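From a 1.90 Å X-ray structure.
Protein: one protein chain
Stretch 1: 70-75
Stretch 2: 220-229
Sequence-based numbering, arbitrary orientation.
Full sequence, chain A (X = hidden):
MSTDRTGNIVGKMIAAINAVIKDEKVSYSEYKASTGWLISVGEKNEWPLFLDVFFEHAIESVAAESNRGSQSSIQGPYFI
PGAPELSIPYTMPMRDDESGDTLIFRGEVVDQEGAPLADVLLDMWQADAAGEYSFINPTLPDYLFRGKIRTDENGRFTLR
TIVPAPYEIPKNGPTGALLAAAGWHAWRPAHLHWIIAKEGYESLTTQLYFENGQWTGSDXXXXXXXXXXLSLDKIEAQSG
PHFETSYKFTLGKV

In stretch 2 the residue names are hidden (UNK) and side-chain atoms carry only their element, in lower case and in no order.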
ATOM      1  N   SER A  70      12.751  -5.365 -29.819  1.00 19.25           N
ATOM      2  CA  SER A  70      13.657  -6.153 -28.972  1.00 18.62           C
ATOM      3  C   SER A  70      13.262  -6.095 -27.480  1.00 18.39           C
ATOM      4  O   SER A  70      12.299  -5.398 -27.109  1.00 18.00           O
ATOM      5  CB  SER A  70      15.112  -5.726 -29.222  1.00 19.45           C
ATOM      6  OG  SER A  70      15.340  -4.363 -28.877  1.00 18.62           O
ATOM      7  N   GLN A  71      13.994  -6.835 -26.636  1.00 17.14           N
ATOM      8  CA  GLN A  71      13.574  -7.061 -25.271  1.00 17.99           C
ATOM      9  C   GLN A  71      13.469  -5.768 -24.459  1.00 17.59           C
ATOM     10  O   GLN A  71      14.311  -4.890 -24.581  1.00 18.34           O
ATOM     11  CB  GLN A  71      14.510  -8.049 -24.574  1.00 15.89           C
ATOM     12  CG  GLN A  71      14.024  -8.472 -23.146  1.00 18.04           C
ATOM     13  CD  GLN A  71      12.621  -9.122 -23.113  1.00 19.63           C
ATOM     14  OE1 GLN A  71      11.600  -8.438 -23.152  1.00 18.67           O
ATOM     15  NE2 GLN A  71      12.592 -10.464 -23.000  1.00 21.64           N
ATOM     16  N   SER A  72      12.438  -5.676 -23.623  1.00 16.99           N
ATOM     17  CA  SER A  72      12.136  -4.442 -22.881  1.00 18.24           C
ATOM     18  C   SER A  72      12.365  -4.713 -21.405  1.00 17.30           C
ATOM     19  O   SER A  72      12.506  -5.874 -21.021  1.00 17.00           O
ATOM     20  CB  SER A  72      10.660  -4.053 -23.075  1.00 16.33           C
ATOM     21  OG  SER A  72       9.858  -5.186 -22.788  1.00 17.94           O
ATOM     22  N   SER A  73      12.330  -3.655 -20.578  1.00 18.10           N
ATOM     23  CA  SER A  73      12.398  -3.840 -19.125  1.00 18.32           C
ATOM     24  C   SER A  73      11.706  -2.716 -18.366  1.00 18.01           C
ATOM     25  O   SER A  73      11.172  -1.784 -18.991  1.00 18.02           O
ATOM     26  CB  SER A  73      13.842  -4.011 -18.652  1.00 20.22           C
ATOM     27  OG  SER A  73      13.834  -4.500 -17.304  1.00 26.23           O
ATOM     28  N   ILE A  74      11.698  -2.785 -17.030  1.00 16.88           N
ATOM     29  CA  ILE A  74      11.049  -1.720 -16.253  1.00 16.30           C
ATOM     30  C   ILE A  74      11.737  -0.394 -16.496  1.00 17.60           C
ATOM     31  O   ILE A  74      12.935  -0.352 -16.811  1.00 17.60           O
ATOM     32  CB  ILE A  74      10.977  -2.017 -14.736  1.00 16.43           C
ATOM     33  CG1 ILE A  74      12.392  -1.999 -14.105  1.00 17.17           C
ATOM     34  CG2 ILE A  74      10.281  -3.394 -14.445  1.00 15.23           C
ATOM     35  CD1 ILE A  74      12.361  -2.104 -12.579  1.00 20.64           C
ATOM     36  N   GLN A  75      10.996   0.694 -16.316  1.00 16.66           N
ATOM     37  CA  GLN A  75      11.610   2.021 -16.321  1.00 18.26           C
ATOM     38  C   GLN A  75      12.302   2.327 -14.970  1.00 18.32           C
ATOM     39  O   GLN A  75      13.357   2.977 -14.921  1.00 18.46           O
ATOM     40  CB  GLN A  75      10.529   3.084 -16.548  1.00 18.62           C
ATOM     41  CG  GLN A  75      11.130   4.503 -16.676  1.00 16.40           C
ATOM     42  CD  GLN A  75      10.124   5.553 -17.027  1.00 21.55           C
ATOM     43  OE1 GLN A  75       9.979   6.548 -16.296  1.00 24.38           O
ATOM     44  NE2 GLN A  75       9.404   5.353 -18.120  1.00 19.56           N
ATOM     45  N   UNK A 220      17.040  -7.179  -6.728  1.00 17.43           N
ATOM     46  CA  UNK A 220      15.920  -6.836  -5.811  1.00 17.17           C
ATOM     47  C   UNK A 220      14.592  -6.499  -6.594  1.00 16.55           C
ATOM     48  O   UNK A 220      13.464  -6.785  -6.133  1.00 17.16           O
ATOM     49  c   UNK A 220      16.452  -4.416  -5.635  1.00 15.70           C
ATOM     50  c   UNK A 220      15.214  -5.480  -3.740  1.00 16.73           C
ATOM     51  c   UNK A 220      16.298  -5.658  -4.856  1.00 16.65           C
ATOM     52  N   UNK A 221      14.738  -5.891  -7.760  1.00 16.30           N
ATOM     53  CA  UNK A 221      13.580  -5.488  -8.572  1.00 16.06           C
ATOM     54  C   UNK A 221      13.087  -6.560  -9.565  1.00 17.17           C
ATOM     55  O   UNK A 221      12.095  -6.340 -10.255  1.00 16.26           O
ATOM     56  c   UNK A 221      13.921  -4.180  -9.334  1.00 16.69           C
ATOM     57  N   UNK A 222      13.792  -7.685  -9.663  1.00 18.55           N
ATOM     58  CA  UNK A 222      13.363  -8.791 -10.563  1.00 20.45           C
ATOM     59  C   UNK A 222      13.196  -8.376 -12.018  1.00 20.14           C
ATOM     60  O   UNK A 222      12.291  -8.867 -12.724  1.00 19.88           O
ATOM     61  n   UNK A 222      13.080 -11.386  -9.095  1.00 24.32           N
ATOM     62  c   UNK A 222      12.303 -10.326  -8.887  1.00 25.45           C
ATOM     63  c   UNK A 222      12.070  -9.441 -10.062  1.00 20.08           C
ATOM     64  o   UNK A 222      11.805 -10.065  -7.778  1.00 29.36           O
ATOM     65  N   UNK A 223      14.076  -7.485 -12.468  1.00 19.00           N
ATOM     66  CA  UNK A 223      13.926  -6.905 -13.798  1.00 19.06           C
ATOM     67  C   UNK A 223      15.009  -7.355 -14.790  1.00 18.80           C
ATOM     68  O   UNK A 223      15.106  -6.792 -15.897  1.00 18.02           O
ATOM     69  c   UNK A 223      13.919  -5.348 -13.693  1.00 19.35           C
ATOM     70  N   UNK A 224      15.826  -8.356 -14.418  1.00 17.41           N
ATOM     71  CA  UNK A 224      16.848  -8.822 -15.339  1.00 17.88           C
ATOM     72  C   UNK A 224      16.186  -9.824 -16.301  1.00 18.96           C
ATOM     73  O   UNK A 224      15.398 -10.671 -15.889  1.00 18.27           O
ATOM     74  c   UNK A 224      18.056  -9.469 -14.645  1.00 18.57           C
ATOM     75  c   UNK A 224      18.815  -8.437 -13.792  1.00 18.88           C
ATOM     76  c   UNK A 224      19.025 -10.167 -15.642  1.00 19.23           C
ATOM     77  N   UNK A 225      16.499  -9.678 -17.581  1.00 18.57           N
ATOM     78  CA  UNK A 225      16.119 -10.683 -18.592  1.00 19.13           C
ATOM     79  C   UNK A 225      17.382 -11.075 -19.383  1.00 18.30           C
ATOM     80  O   UNK A 225      18.329 -10.272 -19.542  1.00 18.04           O
ATOM     81  c   UNK A 225      13.741  -9.614 -18.755  1.00 18.91           C
ATOM     82  c   UNK A 225      14.987 -10.150 -19.512  1.00 19.23           C
ATOM     83  c   UNK A 225      12.718  -9.096 -19.753  1.00 19.86           C
ATOM     84  c   UNK A 225      11.494  -8.381 -19.122  1.00 18.46           C
ATOM     85  n   UNK A 225      10.643  -7.849 -20.248  1.00 16.88           N
ATOM     86  N   UNK A 226      17.434 -12.331 -19.834  1.00 18.63           N
ATOM     87  CA  UNK A 226      18.659 -12.861 -20.410  1.00 18.16           C
ATOM     88  C   UNK A 226      19.061 -12.135 -21.685  1.00 17.61           C
ATOM     89  O   UNK A 226      20.246 -12.116 -21.962  1.00 18.81           O
ATOM     90  c   UNK A 226      16.315 -13.312 -19.817  1.00 19.32           C
ATOM     91  c   UNK A 226      18.333 -14.339 -20.690  1.00 18.34           C
ATOM     92  c   UNK A 226      16.821 -14.446 -20.702  1.00 19.28           C
ATOM     93  N   UNK A 227      18.115 -11.609 -22.458  1.00 18.24           N
ATOM     94  CA  UNK A 227      18.446 -10.876 -23.689  1.00 18.77           C
ATOM     95  C   UNK A 227      19.170  -9.573 -23.418  1.00 18.83           C
ATOM     96  O   UNK A 227      19.747  -9.009 -24.339  1.00 18.07           O
ATOM     97  c   UNK A 227      17.191 -10.549 -24.519  1.00 18.30           C
ATOM     98  c   UNK A 227      16.356 -11.770 -24.903  1.00 19.50           C
ATOM     99  o   UNK A 227      15.326 -11.640 -22.712  1.00 20.11           O
ATOM    100  c   UNK A 227      15.385 -12.250 -23.812  1.00 20.41           C
ATOM    101  o   UNK A 227      14.680 -13.287 -24.047  1.00 21.51           O
ATOM    102  N   UNK A 228      19.178  -9.139 -22.150  1.00 18.80           N
ATOM    103  CA  UNK A 228      19.689  -7.798 -21.770  1.00 17.48           C
ATOM    104  C   UNK A 228      21.073  -7.832 -21.073  1.00 17.78           C
ATOM    105  O   UNK A 228      21.562  -6.820 -20.571  1.00 18.09           O
ATOM    106  c   UNK A 228      17.242  -6.196 -22.727  1.00 17.89           C
ATOM    107  c   UNK A 228      18.670  -7.130 -20.831  1.00 16.40           C
ATOM    108  c   UNK A 228      16.270  -6.483 -20.378  1.00 17.76           C
ATOM    109  c   UNK A 228      17.232  -7.038 -21.417  1.00 17.32           C
ATOM    110  N   UNK A 229      21.697  -8.993 -21.066  1.00 18.01           N
ATOM    111  CA  UNK A 229      23.032  -9.124 -20.511  1.00 19.88           C
ATOM    112  C   UNK A 229      24.132  -8.857 -21.558  1.00 20.98           C
ATOM    113  O   UNK A 229      24.175  -9.501 -22.619  1.00 19.85           O
ATOM    114  c   UNK A 229      22.265 -10.710 -18.604  1.00 21.61           C
ATOM    115  c   UNK A 229      23.189 -10.488 -19.836  1.00 20.44           C
ATOM    116  c   UNK A 229      22.087 -12.210 -18.379  1.00 19.73           C
ATOM    117  c   UNK A 229      22.913 -10.060 -17.395  1.00 22.84           C
TER

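Position 220 carries three carbons, one of them bonded to the other two. The branch sits directly on CA, and nothing on stretch 1 is in reach. This is Val-220.

Position 221 has a single side-chain carbon, its CB. Its CA-to-CB bond points toward stretch 1, and the CB of position 221 lies 4.2 Å from Ile-74 CD1. One carbon makes it Ala-221.

Position 222 has two carbons, the second carrying one oxygen and one nitrogen. That is a short amide. Its end leads away from stretch 1, and it makes no contact there. It is Asn-222, with phi and psi both positive.

Position 223 again has one carbon. This CB packs 3.7 Å from Ile-74 CG1, and the backbone O of the same residue lies 3.0 Å from Ser-73 OG. The residue is Ala-223. Its carbonyl accepts a hydrogen bond from the serine hydroxyl.

Position 224 shows three carbons, branched at CB. The CA-to-CB bond points away from stretch 1. It is Val-224.

Position 225 has four carbons in a row ending in nitrogen. The nitrogen is 2.8 Å from Ser-72 O and 3.1 Å from Gln-71 OE1. An unbranched chain with a terminal amine is Lys-225. With chi2 to chi4 all t, the chain is extended beyond CB and NZ donates to both oxygens.

Position 226 has three carbons that close a ring onto the backbone N. It does not touch stretch 1. It is Pro-226, the start of a short 3-10 segment.

Position 227 has three carbons, the third carrying two oxygens. One oxygen lies 3.0 Å from Gln-71 NE2. This longer carboxylate is Glu-227, and its OE2 accepts a nearly straight hydrogen bond from that amide.

Position 228 has four carbons, forked at the second. One fork carbon is 3.7 Å from Gln-71 O, the other 3.9 Å from Ser-73 CB. It is Leu-228. Its N donates to Lys-225 O at 3.0 Å, tying the turn together.

Position 229 has the same forked four carbons but is out of reach of stretch 1. It is Leu-229.

The contact combines polar and apolar parts. Gln-71 uses both ends of its amide: NE2 donates to Glu-227, while OE1 accepts from Lys-225 NZ and, at 2.9 Å, from Ser-72 N. The last bond helps hold the amide in place. Ser-73 adds its bond to the Ala-223 carbonyl. Beyond it, Ile-74 packs on the two alanines. The CA atoms of Ser-73 and Ala-223 are 6.3 Å apart, and those of Gln-71 and Glu-227 are 6.4 Å apart.

Stretch 2 (220-229) VANAVKPELL
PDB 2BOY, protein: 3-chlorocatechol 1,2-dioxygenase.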